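N-acetylglucosaminidase (Paenibacillus barengoltzii, PDB 6INX) probably hydrolyses glycosidic bonds in N-acetylglucosamine-containing glycans, as a family 18 glycoside hydrolase built on a TIM barrel. Local coordinates at residues H36-L47 with L67-F77; G262-A270 with G327-L335. All blocks are in the same frame, centred on the assembly; numbering follows the deposited sequence.

Contact 1 of 2, residues H36-L47 with L67-F77; sequences HVREDRIQTGHL and LSVGGWSAGGF
V37 shows how one valine divides its branches between backbone and aromatic partners. V37 CB sits 3.6 Å from G75 O. V37 CG1, anti to the backbone N (chi1 174°), runs against the next peptide, 3.7 Å from G76 O, where a side chain on G76 would strike it. V37 CG2 lies over a face of the F77 ring, 4.1 Å from its centroid and 20° off the normal, a CH-pi contact, while also touching V69 CG1. V37 and V69 lie on strands 29-38 and 64-70, the second and third strands of the TIM barrel, and S68-V69-G70-G71 fits the SxGG motif of family 18; S68 OG hydrogen-bonds to D107 OD2 on strand 105-109. After the turn G71-A74 the chain comes back beside V37, and waters bridge the polar atoms: one joins V37 N to G75 O, another D40 OD1 to G76 O. From the type I' hairpin, I42 CG2 touches V69 CG2 (3.8 Å) and L67 CD2 (3.9 Å). Replacing I42 with an alanine would probably open a gap beside both methyls and weaken the hairpin's hold on strand 64-70. L67 CD2 meets T44 CG2 (3.7 Å), and L67 CD1 meets L47 CD1.

Contact 2 of 2, residues G262-A270 with G327-L335; sequences GPDFTELAA and GCDRTHRLL
T266 and R330 are joined by a nearly straight hydrogen bond: the backbone R330 N donates to T266 OG1 at 2.8 Å, with an N-H...O angle of 175°. The same hydroxyl gives its own proton to a water that in turn donates to D264 OD2 and to G327 O. Alongside, T266 N donates to C328 O (3.2 Å, 166°). D264 meanwhile works at the N-cap of helix 265-272, its OD1 accepting from E267 N. On the facing segment D329 OD1 takes both T331 N, in an Asx turn, and T331 OG1, whereas D329 OD2 receives L334 N at 2.9 Å; the two oxygens thus accept from backbone N atoms on both sides of H332, the N-cap of helix 333-341. This is where the insertion domain of the family 18 barrel meets the segment between the eighth barrel strand, 320-324, and helix 333-341: strand 260-264 belongs to the antiparallel sheet inserted after the seventh barrel strand. The F265 ring packs beside these bonds. Its chi1 of -170° swings CG away from the backbone N and carries the ring to L334, whose CD1 rests over one face, 3.8 Å from the centroid. D329 OD1 stands at the ring edge, 3.3 Å from F265 CD2. Farther out, R333, paired with E303 by a salt bridge through NE, brings NH2 to 3.9 Å from A269 CB.

Read from the N terminus, the two contacts come in series and neither nest nor cross. Contact 1 closes a short loop of 19 residues that carries helix 53-59, the beta-alpha-beta crossover from the second to the third barrel strand, and packs the hairpin strand 41-43 against strand 64-70. Contact 2 closes a longer excursion of 56 residues, through strands 279-283, 288-292 and 297-299 of the inserted sheet, helix 303-316 and the eighth barrel strand, 320-324. Their centres lie 27 Å apart and their nearest atoms about 13 Å. Strand 6-12 pairs with both 29-38 and 320-324, so the first barrel strand connects the two regions within the sheet.

Contact 1 of 2, residues H36-L47 with L67-F77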
loop_
_atom_site.group_PDB
_atom_site.type_symbol
_atom_site.label_atom_id
_atom_site.label_comp_id
_atom_site.label_asym_id
_atom_site.label_seq_id
_atom_site.Cartn_x
_atom_site.Cartn_y
_atom_site.Cartn_z
ATOM N N HIS A 36 2.508 4.492 29.416
ATOM C CA HIS A 36 3.670 4.792 28.589
ATOM C C HIS A 36 4.869 3.980 29.066
ATOM O O HIS A 36 4.840 3.375 30.135
ATOM C CB HIS A 36 3.994 6.290 28.624
ATOM C CG HIS A 36 2.854 7.158 28.195
ATOM N ND1 HIS A 36 2.652 8.421 28.708
ATOM C CD2 HIS A 36 1.855 6.947 27.308
ATOM C CE1 HIS A 36 1.577 8.952 28.152
ATOM N NE2 HIS A 36 1.073 8.077 27.300
ATOM N N VAL A 37 5.928 3.968 28.254
ATOM C CA VAL A 37 7.162 3.247 28.563
ATOM C C VAL A 37 8.263 4.267 28.814
ATOM O O VAL A 37 8.539 5.117 27.958
ATOM C CB VAL A 37 7.566 2.280 27.437
ATOM C CG1 VAL A 37 8.945 1.664 27.730
ATOM C CG2 VAL A 37 6.517 1.183 27.272
ATOM N N ARG A 38 8.882 4.190 29.989
ATOM C CA ARG A 38 10.059 4.984 30.312
ATOM C C ARG A 38 10.999 4.098 31.105
ATOM O O ARG A 38 10.554 3.355 31.986
ATOM C CB ARG A 38 9.698 6.214 31.162
ATOM C CG ARG A 38 8.813 7.228 30.468
ATOM C CD ARG A 38 8.777 8.548 31.233
ATOM N NE ARG A 38 7.931 8.489 32.423
ATOM C CZ ARG A 38 6.600 8.509 32.405
ATOM N NH1 ARG A 38 5.942 8.577 31.251
ATOM N NH2 ARG A 38 5.922 8.457 33.543
ATOM N N GLU A 39 12.294 4.173 30.788
ATOM C CA GLU A 39 13.306 3.369 31.479
ATOM C C GLU A 39 12.957 1.884 31.428
ATOM O O GLU A 39 13.131 1.144 32.400
ATOM C CB GLU A 39 13.533 3.853 32.914
ATOM C CG GLU A 39 13.913 5.324 33.018
ATOM C CD GLU A 39 14.060 5.786 34.455
ATOM O OE1 GLU A 39 15.044 5.387 35.112
ATOM O OE2 GLU A 39 13.187 6.540 34.931
ATOM N N ASP A 40 12.429 1.457 30.280
ATOM C CA ASP A 40 12.085 0.063 30.011
ATOM C C ASP A 40 10.925 -0.439 30.856
ATOM O O ASP A 40 10.713 -1.649 30.938
ATOM C CB ASP A 40 13.283 -0.896 30.142
ATOM C CG ASP A 40 14.382 -0.651 29.103
ATOM O OD1 ASP A 40 14.187 0.132 28.152
ATOM O OD2 ASP A 40 15.465 -1.272 29.234
ATOM N N ARG A 41 10.147 0.439 31.475
ATOM C CA ARG A 41 9.061 0.036 32.357
ATOM C C ARG A 41 7.759 0.754 32.010
ATOM O O ARG A 41 7.757 1.934 31.637
ATOM C CB ARG A 41 9.416 0.258 33.838
ATOM C CG ARG A 41 10.547 -0.653 34.311
ATOM C CD ARG A 41 10.917 -0.452 35.786
ATOM N NE ARG A 41 12.116 -1.236 36.086
ATOM C CZ ARG A 41 12.107 -2.462 36.605
ATOM N NH1 ARG A 41 10.957 -3.052 36.925
ATOM N NH2 ARG A 41 13.255 -3.104 36.799
ATOM N N ILE A 42 6.651 0.029 32.158
ATOM C CA ILE A 42 5.321 0.617 32.024
ATOM C C ILE A 42 5.103 1.642 33.123
ATOM O O ILE A 42 5.294 1.355 34.313
ATOM C CB ILE A 42 4.258 -0.490 32.086
ATOM C CG1 ILE A 42 4.384 -1.399 30.864
ATOM C CG2 ILE A 42 2.860 0.114 32.124
ATOM C CD1 ILE A 42 3.594 -2.709 30.989
ATOM N N GLN A 43 4.683 2.842 32.729
ATOM C CA GLN A 43 4.455 3.956 33.638
ATOM C C GLN A 43 2.966 4.258 33.705
ATOM O O GLN A 43 2.310 4.382 32.666
ATOM C CB GLN A 43 5.198 5.198 33.145
ATOM C CG GLN A 43 6.699 5.023 32.972
ATOM C CD GLN A 43 7.410 4.701 34.273
ATOM O OE1 GLN A 43 6.971 5.099 35.360
ATOM N NE2 GLN A 43 8.512 3.959 34.176
ATOM N N THR A 44 2.443 4.396 34.928
ATOM C CA THR A 44 1.040 4.739 35.152
ATOM C C THR A 44 0.840 6.041 35.917
ATOM O O THR A 44 -0.310 6.427 36.145
ATOM C CB THR A 44 0.307 3.609 35.898
ATOM O OG1 THR A 44 0.935 3.387 37.165
ATOM C CG2 THR A 44 0.329 2.320 35.080
ATOM N N GLY A 45 1.917 6.731 36.308
ATOM C CA GLY A 45 1.800 7.880 37.195
ATOM C C GLY A 45 1.068 9.067 36.604
ATOM O O GLY A 45 0.572 9.912 37.355
ATOM N N HIS A 46 0.993 9.156 35.279
ATOM C CA HIS A 46 0.271 10.247 34.639
ATOM C C HIS A 46 -1.230 9.990 34.554
ATOM O O HIS A 46 -1.988 10.922 34.262
ATOM C CB HIS A 46 0.816 10.449 33.225
ATOM C CG HIS A 46 0.721 9.219 32.374
ATOM N ND1 HIS A 46 1.482 8.091 32.608
ATOM C CD2 HIS A 46 -0.065 8.927 31.310
ATOM C CE1 HIS A 46 1.170 7.161 31.724
ATOM N NE2 HIS A 46 0.239 7.644 30.920
ATOM N N LEU A 47 -1.677 8.759 34.788
ATOM C CA LEU A 47 -3.094 8.436 34.681
ATOM C C LEU A 47 -3.815 8.826 35.965
ATOM O O LEU A 47 -3.292 8.643 37.067
ATOM C CB LEU A 47 -3.259 6.939 34.427
ATOM C CG LEU A 47 -2.531 6.445 33.175
ATOM C CD1 LEU A 47 -2.517 4.928 33.113
ATOM C CD2 LEU A 47 -3.169 7.034 31.915
ATOM N N LEU A 67 -5.016 -2.475 30.934
ATOM C CA LEU A 67 -4.264 -1.245 30.725
ATOM C C LEU A 67 -3.597 -1.335 29.361
ATOM O O LEU A 67 -2.776 -2.232 29.133
ATOM C CB LEU A 67 -3.193 -1.087 31.801
ATOM C CG LEU A 67 -2.239 0.098 31.583
ATOM C CD1 LEU A 67 -2.948 1.449 31.734
ATOM C CD2 LEU A 67 -1.056 -0.000 32.553
ATOM N N SER A 68 -3.955 -0.432 28.453
ATOM C CA SER A 68 -3.289 -0.392 27.161
ATOM C C SER A 68 -2.026 0.441 27.292
ATOM O O SER A 68 -2.050 1.529 27.869
ATOM C CB SER A 68 -4.201 0.202 26.094
ATOM O OG SER A 68 -3.593 0.111 24.814
ATOM N N VAL A 69 -0.921 -0.070 26.763
ATOM C CA VAL A 69 0.390 0.555 26.920
ATOM C C VAL A 69 0.895 0.901 25.535
ATOM O O VAL A 69 1.077 0.008 24.703
ATOM C CB VAL A 69 1.368 -0.393 27.627
ATOM C CG1 VAL A 69 2.757 0.241 27.712
ATOM C CG2 VAL A 69 0.861 -0.736 29.029
ATOM N N GLY A 70 1.137 2.187 25.292
ATOM C CA GLY A 70 1.684 2.607 24.017
ATOM C C GLY A 70 0.779 3.574 23.295
ATOM O O GLY A 70 0.439 4.630 23.836
ATOM N N GLY A 71 0.377 3.222 22.075
ATOM C CA GLY A 71 -0.354 4.122 21.209
ATOM C C GLY A 71 0.564 4.746 20.174
ATOM O O GLY A 71 1.790 4.640 20.236
ATOM N N TRP A 72 -0.052 5.415 19.199
ATOM C CA TRP A 72 0.726 6.014 18.121
ATOM C C TRP A 72 1.676 7.073 18.662
ATOM O O TRP A 72 1.263 7.990 19.379
ATOM C CB TRP A 72 -0.201 6.638 17.078
ATOM C CG TRP A 72 0.547 7.199 15.899
ATOM C CD1 TRP A 72 0.815 8.516 15.641
ATOM C CD2 TRP A 72 1.139 6.458 14.835
ATOM N NE1 TRP A 72 1.528 8.633 14.471
ATOM C CE2 TRP A 72 1.742 7.382 13.956
ATOM C CE3 TRP A 72 1.212 5.098 14.535
ATOM C CZ2 TRP A 72 2.409 6.986 12.795
ATOM C CZ3 TRP A 72 1.882 4.703 13.385
ATOM C CH2 TRP A 72 2.471 5.646 12.529
ATOM N N SER A 73 2.959 6.923 18.327
ATOM C CA SER A 73 4.073 7.799 18.689
ATOM C C SER A 73 4.598 7.584 20.099
ATOM O O SER A 73 5.487 8.325 20.534
ATOM C CB SER A 73 3.828 9.289 18.432
ATOM O OG SER A 73 3.514 9.505 17.066
ATOM N N ALA A 74 4.102 6.580 20.813
ATOM C CA ALA A 74 4.623 6.263 22.133
ATOM C C ALA A 74 5.878 5.416 21.968
ATOM O O ALA A 74 5.817 4.302 21.434
ATOM C CB ALA A 74 3.566 5.496 22.928
ATOM N N GLY A 75 7.016 5.930 22.440
ATOM C CA GLY A 75 8.283 5.266 22.230
ATOM C C GLY A 75 8.685 4.382 23.395
ATOM O O GLY A 75 7.937 4.164 24.345
ATOM N N GLY A 76 9.907 3.857 23.294
ATOM C CA GLY A 76 10.497 3.053 24.349
ATOM C C GLY A 76 10.411 1.555 24.145
ATOM O O GLY A 76 11.085 0.817 24.868
ATOM N N PHE A 77 9.623 1.089 23.173
ATOM C CA PHE A 77 9.376 -0.344 23.025
ATOM C C PHE A 77 10.552 -1.067 22.390
ATOM O O PHE A 77 10.972 -2.117 22.879
ATOM C CB PHE A 77 8.132 -0.564 22.167
ATOM C CG PHE A 77 6.846 -0.269 22.864
ATOM C CD1 PHE A 77 6.291 -1.186 23.739
ATOM C CD2 PHE A 77 6.172 0.918 22.621
ATOM C CE1 PHE A 77 5.079 -0.916 24.370
ATOM C CE2 PHE A 77 4.972 1.197 23.251
ATOM C CZ PHE A 77 4.425 0.277 24.123
HETATM O O HOH W 1 5.640 5.128 25.673
HETATM O O HOH W 2 12.433 1.915 27.163
#

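Contact 2 of 2, residues G262-A270 with G327-L335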
loop_
_atom_site.group_PDB
_atom_site.type_symbol
_atom_site.label_atom_id
_atom_site.label_comp_id
_atom_site.label_asym_id
_atom_site.label_seq_id
_atom_site.Cartn_x
_atom_site.Cartn_y
_atom_site.Cartn_z
ATOM N N GLY A 262 -10.656 13.305 10.641
ATOM C CA GLY A 262 -11.829 14.098 10.407
ATOM C C GLY A 262 -12.627 14.214 11.686
ATOM O O GLY A 262 -12.148 13.911 12.787
ATOM N N PRO A 263 -13.871 14.649 11.561
ATOM C CA PRO A 263 -14.729 14.765 12.744
ATOM C C PRO A 263 -14.961 13.412 13.407
ATOM O O PRO A 263 -14.981 12.365 12.757
ATOM C CB PRO A 263 -16.036 15.332 12.172
ATOM C CG PRO A 263 -15.635 15.979 10.862
ATOM C CD PRO A 263 -14.516 15.149 10.334
ATOM N N ASP A 264 -15.134 13.435 14.730
ATOM C CA ASP A 264 -15.596 12.224 15.392
ATOM C C ASP A 264 -17.069 11.983 15.079
ATOM O O ASP A 264 -17.744 12.812 14.458
ATOM C CB ASP A 264 -15.301 12.241 16.898
ATOM C CG ASP A 264 -16.045 13.331 17.657
ATOM O OD1 ASP A 264 -17.008 13.928 17.141
ATOM O OD2 ASP A 264 -15.651 13.586 18.817
ATOM N N PHE A 265 -17.580 10.827 15.503
ATOM C CA PHE A 265 -18.956 10.502 15.142
ATOM C C PHE A 265 -19.948 11.507 15.720
ATOM O O PHE A 265 -20.949 11.829 15.075
ATOM C CB PHE A 265 -19.329 9.068 15.511
ATOM C CG PHE A 265 -20.653 8.648 14.945
ATOM C CD1 PHE A 265 -20.761 8.280 13.617
ATOM C CD2 PHE A 265 -21.797 8.675 15.723
ATOM C CE1 PHE A 265 -21.975 7.912 13.073
ATOM C CE2 PHE A 265 -23.024 8.304 15.187
ATOM C CZ PHE A 265 -23.108 7.924 13.859
ATOM N N THR A 266 -19.700 11.999 16.939
ATOM C CA THR A 266 -20.543 13.064 17.491
ATOM C C THR A 266 -20.685 14.219 16.507
ATOM O O THR A 266 -21.800 14.661 16.196
ATOM C CB THR A 266 -19.929 13.591 18.788
ATOM O OG1 THR A 266 -19.674 12.502 19.676
ATOM C CG2 THR A 266 -20.876 14.602 19.454
ATOM N N GLU A 267 -19.552 14.709 16.000
ATOM C CA GLU A 267 -19.549 15.857 15.102
ATOM C C GLU A 267 -20.099 15.499 13.726
ATOM O O GLU A 267 -20.755 16.327 13.086
ATOM C CB GLU A 267 -18.127 16.401 14.980
ATOM C CG GLU A 267 -17.718 17.274 16.140
ATOM C CD GLU A 267 -18.792 18.274 16.493
ATOM O OE1 GLU A 267 -19.416 18.137 17.570
ATOM O OE2 GLU A 267 -19.023 19.190 15.676
ATOM N N LEU A 268 -19.837 14.277 13.249
ATOM C CA LEU A 268 -20.411 13.846 11.974
ATOM C C LEU A 268 -21.932 13.846 12.039
ATOM O O LEU A 268 -22.611 14.335 11.124
ATOM C CB LEU A 268 -19.912 12.446 11.627
ATOM C CG LEU A 268 -18.454 12.296 11.211
ATOM C CD1 LEU A 268 -18.113 10.817 11.128
ATOM C CD2 LEU A 268 -18.195 12.994 9.882
ATOM N N ALA A 269 -22.487 13.279 13.113
ATOM C CA ALA A 269 -23.936 13.260 13.265
ATOM C C ALA A 269 -24.493 14.674 13.360
ATOM O O ALA A 269 -25.557 14.968 12.800
ATOM C CB ALA A 269 -24.312 12.437 14.503
ATOM N N ALA A 270 -23.773 15.570 14.032
ATOM C CA ALA A 270 -24.300 16.912 14.275
ATOM C C ALA A 270 -24.179 17.818 13.054
ATOM O O ALA A 270 -25.066 18.642 12.803
ATOM C CB ALA A 270 -23.582 17.550 15.463
ATOM N N GLY A 327 -15.172 8.055 23.965
ATOM C CA GLY A 327 -15.566 9.453 23.957
ATOM C C GLY A 327 -15.848 10.063 22.602
ATOM O O GLY A 327 -16.304 11.209 22.526
ATOM N N CYS A 328 -15.590 9.333 21.523
ATOM C CA CYS A 328 -15.780 9.858 20.179
ATOM C C CYS A 328 -17.229 9.832 19.722
ATOM O O CYS A 328 -17.536 10.404 18.667
ATOM C CB CYS A 328 -14.954 9.054 19.177
ATOM S SG CYS A 328 -13.191 9.140 19.464
ATOM N N ASP A 329 -18.116 9.166 20.457
ATOM C CA ASP A 329 -19.528 9.079 20.078
ATOM C C ASP A 329 -20.392 9.362 21.301
ATOM O O ASP A 329 -20.772 8.435 22.020
ATOM C CB ASP A 329 -19.878 7.738 19.476
ATOM C CG ASP A 329 -21.366 7.627 19.182
ATOM O OD1 ASP A 329 -21.984 8.692 18.984
ATOM O OD2 ASP A 329 -21.912 6.505 19.173
ATOM N N ARG A 330 -20.737 10.631 21.495
ATOM C CA ARG A 330 -21.635 11.012 22.574
ATOM C C ARG A 330 -23.103 10.751 22.249
ATOM O O ARG A 330 -23.953 10.946 23.123
ATOM C CB ARG A 330 -21.414 12.478 22.951
ATOM C CG ARG A 330 -19.959 12.822 23.233
ATOM C CD ARG A 330 -19.815 14.204 23.846
ATOM N NE ARG A 330 -19.551 14.138 25.281
ATOM C CZ ARG A 330 -19.981 15.033 26.166
ATOM N NH1 ARG A 330 -20.701 16.074 25.768
ATOM N NH2 ARG A 330 -19.693 14.884 27.452
ATOM N N THR A 331 -23.427 10.327 21.021
ATOM C CA THR A 331 -24.787 9.885 20.731
ATOM C C THR A 331 -25.082 8.504 21.300
ATOM O O THR A 331 -26.253 8.118 21.364
ATOM C CB THR A 331 -25.056 9.852 19.223
ATOM O OG1 THR A 331 -24.500 8.652 18.665
ATOM C CG2 THR A 331 -24.467 11.078 18.526
ATOM N N HIS A 332 -24.052 7.748 21.693
ATOM C CA HIS A 332 -24.145 6.403 22.262
ATOM C C HIS A 332 -24.659 5.358 21.279
ATOM O O HIS A 332 -24.784 4.182 21.649
ATOM C CB HIS A 332 -24.957 6.359 23.567
ATOM C CG HIS A 332 -24.696 7.521 24.473
ATOM N ND1 HIS A 332 -23.515 7.670 25.167
ATOM C CD2 HIS A 332 -25.458 8.592 24.795
ATOM C CE1 HIS A 332 -23.560 8.782 25.878
ATOM N NE2 HIS A 332 -24.730 9.361 25.671
ATOM N N ARG A 333 -24.921 5.736 20.022
ATOM C CA ARG A 333 -25.552 4.823 19.080
ATOM C C ARG A 333 -24.594 3.742 18.593
ATOM O O ARG A 333 -25.024 2.614 18.331
ATOM C CB ARG A 333 -26.144 5.606 17.902
ATOM C CG ARG A 333 -27.026 6.778 18.348
ATOM C CD ARG A 333 -28.083 7.162 17.312
ATOM N NE ARG A 333 -27.503 7.729 16.101
ATOM C CZ ARG A 333 -27.402 9.032 15.846
ATOM N NH1 ARG A 333 -27.836 9.932 16.723
ATOM N NH2 ARG A 333 -26.857 9.437 14.708
ATOM N N LEU A 334 -23.297 4.054 18.471
ATOM C CA LEU A 334 -22.383 3.092 17.868
ATOM C C LEU A 334 -22.085 1.940 18.819
ATOM O O LEU A 334 -22.033 0.779 18.394
ATOM C CB LEU A 334 -21.106 3.796 17.401
ATOM C CG LEU A 334 -21.272 4.849 16.302
ATOM C CD1 LEU A 334 -19.912 5.296 15.775
ATOM C CD2 LEU A 334 -22.143 4.320 15.165
ATOM N N LEU A 335 -21.921 2.231 20.112
ATOM C CA LEU A 335 -21.786 1.156 21.091
ATOM C C LEU A 335 -23.056 0.312 21.164
ATOM O O LEU A 335 -22.989 -0.920 21.250
ATOM C CB LEU A 335 -21.436 1.725 22.464
ATOM C CG LEU A 335 -21.437 0.716 23.623
ATOM C CD1 LEU A 335 -20.566 -0.506 23.320
ATOM C CD2 LEU A 335 -20.987 1.393 24.899
HETATM O O HOH W 3 -17.327 13.118 20.843
#